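Local coordinates for ribose-phosphate pyrophosphokinase (Thermus thermophilus, PDB 7PN0), which catalyses transfer of the diphosphoryl group of ATP to ribose 5-phosphate, giving phosphoribosyl pyrophosphate, at the adenosine-5'-diphosphate site. Sequence-based numbering; all coordinates share one arbitrary frame. Chains: chain A/B, Ribose-phosphate pyrophosphokinase.

The adenosine-5'-diphosphate site. Residues chain A 92-93, 95-96, 98, 100, 129; chain B 34, 36, 38. With ADP (adenosine-5'-diphosphate), chain C.
Adenine in this nucleotide pocket, shared by two subunits, is sandwiched between an aromatic ring from one chain and a guanidinium from the other. B:Phe34 stacks flat and nearly parallel on one face of the base, its CE2 3.3 Å from ADP C5. On the other face A:Arg95, its chain bent at chi3 (58°), brings NE over the six-membered ring in a cation-pi contact. B:Asn36 gives its amide ND2 to ADP N1 at 2.9 Å, nearly in its own amide plane, while its OD1 accepts a hydrogen bond from the backbone N of B:Asn38. A:Ser96 OG donates to ADP N7 at 2.7 Å and accepts from the exocyclic amine N6; with the N1 bond, this pattern would favour adenine over a 6-oxo purine. B:Asn38 ND2 lies over the centre of the A:Tyr93 ring and bonds in plane to A:Ser92 OG (2.7 Å). It is also 3.0 Å from ADP N6, two donors as modelled, so the amide could be turned over. A:Asp100 OD2 takes a weak bond from the ribose 3'-hydroxyl, and OD1 reaches the 2'-hydroxyl through water. A:Lys98 NZ forms a salt bridge with alpha-phosphate O1A at 2.9 Å; beta-phosphate O2B accepts a hydrogen bond from A:His129 NE2 at 2.7 Å, 21° out of the imidazole plane. The ADP is poorly ordered. It occupies the family's ATP site; whether as analogue, effector or purification carry-over, the structure alone does not show. Base recognition probably depends on subunit assembly.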
loop_
_atom_site.group_PDB
_atom_site.type_symbol
_atom_site.label_atom_id
_atom_site.label_comp_id
_atom_site.label_asym_id
_atom_site.label_seq_id
_atom_site.Cartn_x
_atom_site.Cartn_y
_atom_site.Cartn_z
ATOM N N SER A 92 24.490 -8.172 6.094
ATOM C CA SER A 92 25.547 -7.225 6.560
ATOM C C SER A 92 24.893 -5.936 7.054
ATOM O O SER A 92 25.372 -5.346 8.060
ATOM C CB SER A 92 26.532 -6.957 5.466
ATOM O OG SER A 92 25.968 -6.204 4.391
ATOM N N TYR A 93 23.868 -5.468 6.338
ATOM C CA TYR A 93 23.274 -4.149 6.653
ATOM C C TYR A 93 22.474 -4.193 7.953
ATOM O O TYR A 93 22.002 -3.090 8.380
ATOM C CB TYR A 93 22.472 -3.581 5.488
ATOM C CG TYR A 93 23.279 -2.932 4.391
ATOM C CD1 TYR A 93 23.790 -1.644 4.558
ATOM C CD2 TYR A 93 23.536 -3.592 3.197
ATOM C CE1 TYR A 93 24.504 -1.002 3.562
ATOM C CE2 TYR A 93 24.250 -2.968 2.190
ATOM C CZ TYR A 93 24.716 -1.668 2.362
ATOM O OH TYR A 93 25.448 -1.074 1.389
ATOM N N ARG A 95 23.875 -4.126 10.562
ATOM C CA ARG A 95 24.696 -3.221 11.407
ATOM C C ARG A 95 24.171 -1.788 11.303
ATOM O O ARG A 95 24.486 -0.987 12.146
ATOM C CB ARG A 95 26.157 -3.256 10.981
ATOM C CG ARG A 95 26.797 -4.600 11.228
ATOM C CD ARG A 95 28.268 -4.709 10.856
ATOM N NE ARG A 95 29.084 -3.729 11.570
ATOM C CZ ARG A 95 30.395 -3.572 11.373
ATOM N NH1 ARG A 95 31.029 -4.345 10.494
ATOM N NH2 ARG A 95 31.032 -2.627 12.042
ATOM N N SER A 96 23.463 -1.474 10.230
ATOM C CA SER A 96 22.925 -0.118 9.961
ATOM C C SER A 96 21.513 -0.067 10.525
ATOM O O SER A 96 20.532 0.017 9.732
ATOM C CB SER A 96 22.945 0.190 8.484
ATOM O OG SER A 96 24.268 0.195 7.970
ATOM N N LYS A 98 20.363 1.822 13.414
ATOM C CA LYS A 98 19.959 2.953 14.273
ATOM C C LYS A 98 20.347 4.267 13.600
ATOM O O LYS A 98 21.261 4.307 12.730
ATOM C CB LYS A 98 20.613 2.804 15.643
ATOM C CG LYS A 98 22.115 2.956 15.631
ATOM C CD LYS A 98 22.764 2.772 16.996
ATOM C CE LYS A 98 22.670 1.371 17.536
ATOM N NZ LYS A 98 23.382 0.422 16.659
ATOM N N ASP A 100 22.403 6.803 14.504
ATOM C CA ASP A 100 23.423 7.243 15.492
ATOM C C ASP A 100 24.104 8.529 15.004
ATOM O O ASP A 100 25.006 8.984 15.683
ATOM C CB ASP A 100 24.426 6.139 15.831
ATOM C CG ASP A 100 25.054 5.439 14.631
ATOM O OD1 ASP A 100 24.841 5.921 13.474
ATOM O OD2 ASP A 100 25.741 4.401 14.863
ATOM N N HIS A 129 22.779 -8.901 13.309
ATOM C CA HIS A 129 23.691 -8.063 14.123
ATOM C C HIS A 129 22.976 -7.581 15.386
ATOM O O HIS A 129 23.579 -7.604 16.469
ATOM C CB HIS A 129 24.185 -6.877 13.298
ATOM C CG HIS A 129 25.011 -5.955 14.127
ATOM N ND1 HIS A 129 26.277 -6.331 14.599
ATOM C CD2 HIS A 129 24.742 -4.730 14.643
ATOM C CE1 HIS A 129 26.755 -5.332 15.331
ATOM N NE2 HIS A 129 25.847 -4.336 15.357
ATOM N N PHE B 34 32.149 1.224 3.913
ATOM C CA PHE B 34 32.794 0.498 5.024
ATOM C C PHE B 34 33.724 -0.592 4.458
ATOM O O PHE B 34 33.693 -0.921 3.248
ATOM C CB PHE B 34 31.720 -0.053 5.930
ATOM C CG PHE B 34 30.868 0.991 6.596
ATOM C CD1 PHE B 34 31.405 1.887 7.519
ATOM C CD2 PHE B 34 29.500 1.011 6.372
ATOM C CE1 PHE B 34 30.585 2.761 8.216
ATOM C CE2 PHE B 34 28.688 1.912 7.049
ATOM C CZ PHE B 34 29.236 2.796 7.959
ATOM N N ASN B 36 33.584 -3.624 4.659
ATOM C CA ASN B 36 32.763 -4.773 4.182
ATOM C C ASN B 36 31.947 -4.395 2.947
ATOM O O ASN B 36 31.128 -5.196 2.543
ATOM C CB ASN B 36 31.813 -5.244 5.263
ATOM C CG ASN B 36 30.810 -4.165 5.620
ATOM O OD1 ASN B 36 30.781 -3.083 5.007
ATOM N ND2 ASN B 36 30.032 -4.457 6.634
ATOM N N ASN B 38 29.810 -2.173 2.468
ATOM C CA ASN B 38 28.489 -1.566 2.762
ATOM C C ASN B 38 28.605 -0.040 2.622
ATOM O O ASN B 38 29.656 0.545 2.985
ATOM C CB ASN B 38 28.016 -1.980 4.139
ATOM C CG ASN B 38 27.618 -3.425 4.201
ATOM O OD1 ASN B 38 28.173 -4.311 3.502
ATOM N ND2 ASN B 38 26.632 -3.670 5.003
HETATM P PB ADP C . 27.676 -1.913 17.079
HETATM O O1B ADP C . 27.142 -2.861 18.162
HETATM O O2B ADP C . 26.765 -1.832 15.877
HETATM O O3B ADP C . 29.134 -2.077 16.698
HETATM P PA ADP C . 27.565 0.835 17.019
HETATM O O1A ADP C . 26.213 0.951 16.386
HETATM O O2A ADP C . 28.026 1.942 17.907
HETATM O O3A ADP C . 27.632 -0.515 17.853
HETATM O "O5'" ADP C . 28.684 0.504 15.887
HETATM C "C5'" ADP C . 28.398 0.723 14.472
HETATM C "C4'" ADP C . 29.610 1.279 13.747
HETATM O "O4'" ADP C . 29.723 0.595 12.464
HETATM C "C3'" ADP C . 29.568 2.775 13.393
HETATM O "O3'" ADP C . 28.697 3.557 14.205
HETATM C "C2'" ADP C . 28.875 2.753 12.035
HETATM O "O2'" ADP C . 29.214 3.893 11.292
HETATM C "C1'" ADP C . 29.403 1.464 11.411
HETATM N N9 ADP C . 28.431 0.805 10.535
HETATM C C8 ADP C . 27.089 1.097 10.381
HETATM N N7 ADP C . 26.486 0.353 9.477
HETATM C C5 ADP C . 27.497 -0.467 8.997
HETATM C C6 ADP C . 27.517 -1.471 8.017
HETATM N N6 ADP C . 26.425 -1.851 7.354
HETATM N N1 ADP C . 28.695 -2.106 7.763
HETATM C C2 ADP C . 29.769 -1.733 8.472
HETATM N N3 ADP C . 29.863 -0.815 9.428
HETATM C C4 ADP C . 28.694 -0.192 9.637
HETATM O O HOH W 1 26.324 4.913 11.470
HETATM O O HOH W 2 25.125 2.039 13.656
#